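Local atomic coordinates of putative diflavin flavoprotein A 3 (Nostoc sp., PDB entry 3FNI), a protein that probably passes electrons from NADH to oxygen, reducing it to water, the flavodoxin-like domain described here being one module of the longer diflavin protein. Residues Glu86-Gly91 with Leu113-Ala118; Gly8-Ser13 with Thr58-Gly63. All coordinates share one frame; numbering follows the deposited sequence.

Interaction 1: Glu86-Gly91 with Leu113-Ala118; sequences EKQAVG and LGLTTA
The last beta-alpha-beta unit of this flavodoxin-like domain brings strand 89-93 beside the short edge strand 116-117, with helix 103-112 as the crossover between them. On one face the contact is carried by Leu115, whose CG lies anti to its own carbonyl carbon. Its CD2 fits between two partners. Gln88 runs alongside it, pointing the same way, with CG 3.8 Å from Leu115 CD2, while Val90 crosses obliquely and sets CG1 3.9 Å from that same CD2. Phe110 of the crossover helix packs on both Leu115 and Val90; the amide end of Gln88 turns elsewhere, OE1 accepting from the backbone N of Asn85. The face bearing Ala89 and Thr116 is lined by smaller groups, and Trp146 of helix 130-152 packs on both. Here Thr116 takes chi1 71°, which places OG1 between its backbone N and carbonyl carbon and 3.2 Å from Ala89 CB. Where helix 103-112 ends, Gly114 has the positive phi of a Schellman motif and passes close to Glu86 CB. A water gives hydrogen bonds to Glu86 OE1 and Leu113 O, joining the two segments. Three parallel-strand hydrogen bonds fix the register, and their geometry changes along the pair: Val90 N meets Thr116 O at 2.9 Å, nearly along the C=O axis, whereas Ala118 N approaches Val90 O from above the carbonyl plane, 63° out of it.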
ATOM      1  N   GLU A  86       2.482  14.450  -3.347  1.00 14.96           N
ATOM      2  CA  GLU A  86       1.637  14.390  -4.534  1.00 16.75           C
ATOM      3  C   GLU A  86       2.216  13.706  -5.770  1.00 19.67           C
ATOM      4  O   GLU A  86       1.463  13.322  -6.668  1.00 19.23           O
ATOM      5  CB  GLU A  86       1.203  15.806  -4.919  1.00 13.67           C
ATOM      6  CG  GLU A  86       2.369  16.768  -5.078  1.00 26.92           C
ATOM      7  CD  GLU A  86       2.014  18.016  -5.859  1.00 23.25           C
ATOM      8  OE1 GLU A  86       1.094  18.749  -5.446  1.00 42.73           O
ATOM      9  OE2 GLU A  86       2.663  18.269  -6.892  1.00 42.26           O
ATOM     10  N   LYS A  87       3.536  13.550  -5.813  1.00 14.91           N
ATOM     11  CA  LYS A  87       4.209  12.940  -6.959  1.00 15.81           C
ATOM     12  C   LYS A  87       4.165  11.417  -6.950  1.00 22.91           C
ATOM     13  O   LYS A  87       4.629  10.771  -7.891  1.00 14.17           O
ATOM     14  CB  LYS A  87       5.673  13.395  -7.009  1.00 11.86           C
ATOM     15  CG  LYS A  87       5.860  14.889  -7.216  1.00 12.16           C
ATOM     16  CD  LYS A  87       5.758  15.275  -8.684  1.00 30.10           C
ATOM     17  CE  LYS A  87       6.922  14.682  -9.477  1.00 35.09           C
ATOM     18  NZ  LYS A  87       6.868  14.989 -10.943  1.00 43.49           N
ATOM     19  N   GLN A  88       3.627  10.823  -5.893  1.00 15.33           N
ATOM     20  CA  GLN A  88       3.582   9.375  -5.882  1.00 17.79           C
ATOM     21  C   GLN A  88       2.202   8.800  -6.175  1.00 16.10           C
ATOM     22  O   GLN A  88       1.220   9.530  -6.307  1.00 10.78           O
ATOM     23  CB  GLN A  88       4.160   8.828  -4.570  1.00 23.80           C
ATOM     24  CG  GLN A  88       3.611   9.459  -3.322  1.00 25.56           C
ATOM     25  CD  GLN A  88       4.560   9.349  -2.134  1.00 23.30           C
ATOM     26  OE1 GLN A  88       4.221   9.753  -1.025  1.00 29.00           O
ATOM     27  NE2 GLN A  88       5.751   8.808  -2.364  1.00 18.20           N
ATOM     28  N   ALA A  89       2.161   7.484  -6.336  1.00 14.18           N
ATOM     29  CA  ALA A  89       0.936   6.767  -6.638  1.00 13.58           C
ATOM     30  C   ALA A  89       0.642   5.821  -5.470  1.00 18.73           C
ATOM     31  O   ALA A  89       1.562   5.316  -4.822  1.00  9.58           O
ATOM     32  CB  ALA A  89       1.109   5.991  -7.926  1.00  7.50           C
ATOM     33  N   VAL A  90      -0.640   5.584  -5.205  1.00 17.03           N
ATOM     34  CA  VAL A  90      -1.026   4.729  -4.094  1.00 12.08           C
ATOM     35  C   VAL A  90      -2.225   3.833  -4.405  1.00 13.60           C
ATOM     36  O   VAL A  90      -3.196   4.267  -5.028  1.00  7.48           O
ATOM     37  CB  VAL A  90      -1.325   5.605  -2.834  1.00 20.79           C
ATOM     38  CG1 VAL A  90      -2.613   6.397  -3.043  1.00 14.13           C
ATOM     39  CG2 VAL A  90      -1.395   4.745  -1.578  1.00 11.12           C
ATOM     40  N   GLY A  91      -2.125   2.574  -3.976  1.00 13.91           N
ATOM     41  CA  GLY A  91      -3.196   1.608  -4.165  1.00 14.64           C
ATOM     42  C   GLY A  91      -3.603   1.062  -2.805  1.00 13.88           C
ATOM     43  O   GLY A  91      -2.762   0.948  -1.917  1.00 14.59           O
ATOM     44  N   LEU A 113      -4.941  14.747  -1.560  1.00 19.45           N
ATOM     45  CA  LEU A 113      -3.565  15.201  -1.419  1.00 17.55           C
ATOM     46  C   LEU A 113      -2.822  15.278  -2.744  1.00 14.36           C
ATOM     47  O   LEU A 113      -1.671  15.699  -2.784  1.00 17.23           O
ATOM     48  CB  LEU A 113      -2.805  14.286  -0.453  1.00 18.76           C
ATOM     49  CG  LEU A 113      -3.253  14.335   1.011  1.00 11.16           C
ATOM     50  CD1 LEU A 113      -2.447  13.323   1.827  1.00 15.31           C
ATOM     51  CD2 LEU A 113      -3.048  15.732   1.568  1.00 13.66           C
ATOM     52  N   GLY A 114      -3.477  14.866  -3.824  1.00 20.97           N
ATOM     53  CA  GLY A 114      -2.842  14.926  -5.126  1.00 20.36           C
ATOM     54  C   GLY A 114      -2.288  13.626  -5.680  1.00 19.98           C
ATOM     55  O   GLY A 114      -2.041  13.534  -6.881  1.00 25.23           O
ATOM     56  N   LEU A 115      -2.083  12.619  -4.835  1.00 21.26           N
ATOM     57  CA  LEU A 115      -1.544  11.346  -5.320  1.00 24.77           C
ATOM     58  C   LEU A 115      -2.401  10.725  -6.415  1.00 17.17           C
ATOM     59  O   LEU A 115      -3.580  11.047  -6.557  1.00 20.62           O
ATOM     60  CB  LEU A 115      -1.402  10.335  -4.181  1.00 18.76           C
ATOM     61  CG  LEU A 115      -0.298  10.556  -3.152  1.00 21.27           C
ATOM     62  CD1 LEU A 115      -0.693  11.670  -2.185  1.00 13.14           C
ATOM     63  CD2 LEU A 115      -0.064   9.257  -2.411  1.00 12.22           C
ATOM     64  N   THR A 116      -1.809   9.831  -7.196  1.00 15.93           N
ATOM     65  CA  THR A 116      -2.570   9.176  -8.253  1.00 18.18           C
ATOM     66  C   THR A 116      -2.966   7.780  -7.773  1.00 12.27           C
ATOM     67  O   THR A 116      -2.221   7.142  -7.036  1.00 10.14           O
ATOM     68  CB  THR A 116      -1.757   9.062  -9.561  1.00 13.65           C
ATOM     69  OG1 THR A 116      -0.720   8.095  -9.398  1.00 29.95           O
ATOM     70  CG2 THR A 116      -1.131  10.396  -9.918  1.00 14.96           C
ATOM     71  N   THR A 117      -4.149   7.316  -8.168  1.00 15.81           N
ATOM     72  CA  THR A 117      -4.591   5.992  -7.767  1.00 17.52           C
ATOM     73  C   THR A 117      -3.815   4.984  -8.600  1.00 14.62           C
ATOM     74  O   THR A 117      -3.903   4.985  -9.830  1.00 11.18           O
ATOM     75  CB  THR A 117      -6.097   5.795  -8.006  1.00 20.24           C
ATOM     76  OG1 THR A 117      -6.350   5.665  -9.412  1.00 41.96           O
ATOM     77  CG2 THR A 117      -6.863   6.974  -7.472  1.00 18.99           C
ATOM     78  N   ALA A 118      -3.042   4.145  -7.915  1.00 17.44           N
ATOM     79  CA  ALA A 118      -2.208   3.128  -8.550  1.00 13.43           C
ATOM     80  C   ALA A 118      -3.011   2.117  -9.353  1.00 21.18           C
ATOM     81  O   ALA A 118      -2.607   1.695 -10.439  1.00 21.29           O
ATOM     82  CB  ALA A 118      -1.386   2.414  -7.500  1.00  8.73           C
TER
HETATM   83  O   HOH W   1      -1.708  18.349  -4.543  1.00 29.97           O

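Interaction 2: Gly8-Ser13 with Thr58-Gly63; sequences GVFYVS and TGLVIG
At the heart of the five-stranded parallel sheet of the flavodoxin-like fold, strand 6-11 lies directly against strand 57-63, a central pairing between strands far apart in sequence. The segments 8-11 and 59-63 run nearly parallel, their axes 9° apart. Four backbone hydrogen bonds hold them in register, with strand 6-11 using alternate residues: Gly8 and Phe10 each give an N-H and receive one on their O. The straightest of these runs from Phe10 N to Val61 O at 2.7 Å, nearly along the C=O axis; that of Gly8 N to Gly59 O instead comes from above the carbonyl plane.

Side chains divide between the two faces. On the face of Phe10, the torsion chi1 of -47° sets CG anti to the carbonyl carbon and swings the ring back over Gly8, where a side chain would collide with CE1. Leu60 and Ile62 cross this ring obliquely at different places: Leu60 CD2 reaches Phe10 CE1 at 3.6 Å, and Ile62 CD1 lies 3.5 Å from Phe10 CD1. Beyond them, Val90 and Ile92 of strand 89-93 continue the apolar layer by packing on Leu60 and Ile62 respectively. On the other face Val9 and Val61 lie side by side and point the same way, both with CG1 anti to the backbone N, and meet only loosely, Val9 CG2 being 4.1 Å from Val61 CB. Tyr11 directs its ring away toward helix 18-31, so that its CB alone faces Gly63, which has no side chain to obstruct it. Back at the Phe10 ring, Val61 O lies in the ring plane at its edge, 3.6 Å from Phe10 CD1.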
ATOM      1  N   GLY A   8       6.508   1.279  -1.268  1.00 13.04           N
ATOM      2  CA  GLY A   8       6.187   0.879   0.090  1.00 11.27           C
ATOM      3  C   GLY A   8       4.859   0.168   0.230  1.00 10.83           C
ATOM      4  O   GLY A   8       3.833   0.629  -0.274  1.00 14.42           O
ATOM      5  N   VAL A   9       4.894  -0.961   0.928  1.00 15.16           N
ATOM      6  CA  VAL A   9       3.719  -1.782   1.181  1.00 13.76           C
ATOM      7  C   VAL A   9       3.462  -1.748   2.686  1.00 25.15           C
ATOM      8  O   VAL A   9       4.262  -2.250   3.477  1.00 10.82           O
ATOM      9  CB  VAL A   9       3.962  -3.233   0.720  1.00 17.71           C
ATOM     10  CG1 VAL A   9       2.744  -4.085   1.004  1.00 16.04           C
ATOM     11  CG2 VAL A   9       4.285  -3.250  -0.771  1.00 10.30           C
ATOM     12  N   PHE A  10       2.344  -1.142   3.079  1.00 23.32           N
ATOM     13  CA  PHE A  10       2.008  -1.018   4.491  1.00 18.05           C
ATOM     14  C   PHE A  10       0.691  -1.695   4.827  1.00 20.85           C
ATOM     15  O   PHE A  10      -0.344  -1.376   4.243  1.00 27.23           O
ATOM     16  CB  PHE A  10       1.907   0.456   4.878  1.00 21.44           C
ATOM     17  CG  PHE A  10       3.047   1.297   4.394  1.00 18.44           C
ATOM     18  CD1 PHE A  10       3.176   1.616   3.045  1.00 33.42           C
ATOM     19  CD2 PHE A  10       3.978   1.802   5.294  1.00 17.86           C
ATOM     20  CE1 PHE A  10       4.215   2.433   2.596  1.00 19.17           C
ATOM     21  CE2 PHE A  10       5.020   2.618   4.861  1.00 21.27           C
ATOM     22  CZ  PHE A  10       5.139   2.935   3.509  1.00 27.50           C
ATOM     23  N   TYR A  11       0.729  -2.619   5.778  1.00 17.36           N
ATOM     24  CA  TYR A  11      -0.476  -3.323   6.182  1.00 18.86           C
ATOM     25  C   TYR A  11      -0.272  -4.030   7.518  1.00 20.73           C
ATOM     26  O   TYR A  11       0.846  -4.101   8.023  1.00 22.05           O
ATOM     27  CB  TYR A  11      -0.885  -4.339   5.111  1.00 15.27           C
ATOM     28  CG  TYR A  11       0.035  -5.536   4.992  1.00 17.85           C
ATOM     29  CD1 TYR A  11       1.232  -5.459   4.282  1.00 16.32           C
ATOM     30  CD2 TYR A  11      -0.298  -6.753   5.593  1.00 20.02           C
ATOM     31  CE1 TYR A  11       2.077  -6.567   4.168  1.00 20.93           C
ATOM     32  CE2 TYR A  11       0.540  -7.868   5.486  1.00 23.61           C
ATOM     33  CZ  TYR A  11       1.723  -7.770   4.773  1.00 21.01           C
ATOM     34  OH  TYR A  11       2.542  -8.873   4.652  1.00 19.81           O
ATOM     35  N   VAL A  12      -1.355  -4.549   8.090  1.00 19.57           N
ATOM     36  CA  VAL A  12      -1.278  -5.257   9.366  1.00 21.76           C
ATOM     37  C   VAL A  12      -1.132  -6.760   9.105  1.00 16.80           C
ATOM     38  O   VAL A  12      -2.065  -7.424   8.648  1.00 15.43           O
ATOM     39  CB  VAL A  12      -2.536  -4.944  10.247  1.00 28.91           C
ATOM     40  CG1 VAL A  12      -3.791  -4.940   9.384  1.00 28.19           C
ATOM     41  CG2 VAL A  12      -2.666  -5.966  11.380  1.00 18.17           C
ATOM     42  N   SER A  13       0.054  -7.294   9.381  1.00 14.82           N
ATOM     43  CA  SER A  13       0.299  -8.707   9.138  1.00 21.36           C
ATOM     44  C   SER A  13      -0.619  -9.607   9.946  1.00 20.85           C
ATOM     45  O   SER A  13      -1.041  -9.266  11.052  1.00 21.14           O
ATOM     46  CB  SER A  13       1.765  -9.070   9.422  1.00 30.58           C
ATOM     47  OG  SER A  13       2.050  -9.048  10.808  1.00 39.84           O
ATOM     48  N   THR A  58       8.477   5.657  -4.307  1.00 17.91           N
ATOM     49  CA  THR A  58       7.867   6.258  -5.488  1.00 16.39           C
ATOM     50  C   THR A  58       6.420   5.762  -5.559  1.00 19.42           C
ATOM     51  O   THR A  58       5.538   6.457  -6.064  1.00 19.88           O
ATOM     52  CB  THR A  58       8.631   5.847  -6.777  1.00 20.27           C
ATOM     53  OG1 THR A  58      10.024   6.140  -6.615  1.00 25.18           O
ATOM     54  CG2 THR A  58       8.110   6.600  -7.990  1.00 12.77           C
ATOM     55  N   GLY A  59       6.191   4.558  -5.036  1.00 13.44           N
ATOM     56  CA  GLY A  59       4.859   3.972  -5.028  1.00 15.18           C
ATOM     57  C   GLY A  59       4.419   3.531  -3.639  1.00 16.12           C
ATOM     58  O   GLY A  59       5.255   3.307  -2.764  1.00 13.47           O
ATOM     59  N   LEU A  60       3.110   3.400  -3.428  1.00 17.51           N
ATOM     60  CA  LEU A  60       2.590   2.990  -2.125  1.00 17.87           C
ATOM     61  C   LEU A  60       1.417   2.015  -2.209  1.00 19.54           C
ATOM     62  O   LEU A  60       0.575   2.098  -3.103  1.00 15.50           O
ATOM     63  CB  LEU A  60       2.170   4.223  -1.323  1.00 27.62           C
ATOM     64  CG  LEU A  60       3.254   5.280  -1.098  1.00 28.80           C
ATOM     65  CD1 LEU A  60       2.617   6.583  -0.669  1.00 24.59           C
ATOM     66  CD2 LEU A  60       4.249   4.786  -0.063  1.00 28.98           C
ATOM     67  N   VAL A  61       1.376   1.081  -1.269  1.00 15.84           N
ATOM     68  CA  VAL A  61       0.309   0.104  -1.220  1.00 13.95           C
ATOM     69  C   VAL A  61      -0.103   0.008   0.235  1.00 23.95           C
ATOM     70  O   VAL A  61       0.727  -0.240   1.113  1.00 18.43           O
ATOM     71  CB  VAL A  61       0.776  -1.265  -1.745  1.00 16.86           C
ATOM     72  CG1 VAL A  61      -0.380  -2.261  -1.740  1.00  5.80           C
ATOM     73  CG2 VAL A  61       1.322  -1.103  -3.159  1.00 18.36           C
ATOM     74  N   ILE A  62      -1.391   0.228   0.482  1.00 29.57           N
ATOM     75  CA  ILE A  62      -1.926   0.199   1.833  1.00 26.83           C
ATOM     76  C   ILE A  62      -2.998  -0.862   2.031  1.00 24.46           C
ATOM     77  O   ILE A  62      -3.867  -1.052   1.184  1.00 12.97           O
ATOM     78  CB  ILE A  62      -2.529   1.568   2.217  1.00 23.74           C
ATOM     79  CG1 ILE A  62      -1.532   2.689   1.911  1.00 24.09           C
ATOM     80  CG2 ILE A  62      -2.909   1.570   3.694  1.00 17.82           C
ATOM     81  CD1 ILE A  62      -0.190   2.525   2.572  1.00 34.65           C
ATOM     82  N   GLY A  63      -2.913  -1.555   3.165  1.00 20.79           N
ATOM     83  CA  GLY A  63      -3.889  -2.572   3.504  1.00 19.17           C
ATOM     84  C   GLY A  63      -4.710  -2.016   4.652  1.00 19.06           C
ATOM     85  O   GLY A  63      -4.162  -1.366   5.537  1.00 18.69           O
TER

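Overall arrangement
Both contacts belong to one parallel sheet in which 6-11, 57-63, 89-93 and 116-117 are successive neighbours, so the pairing of 57-63 with 89-93 separates and links them. Their centres are 13 Å apart, and the link runs through probable hydrogen bonds of Leu60 N to Ala89 O, 2.8 Å, and Ile62 N to Gly91 O, 2.9 Å. The pair illustrates how burial varies across a doubly wound sheet: interaction 2 is almost entirely interior, interaction 1 only partly buried at the edge strand. Helix 130-152 spans both, Leu143 touching Val61, Ala89 and Ala118. In flavodoxin-like domains FMN sits at the C-terminal ends of the parallel strands, so this sheet core probably underlies that site.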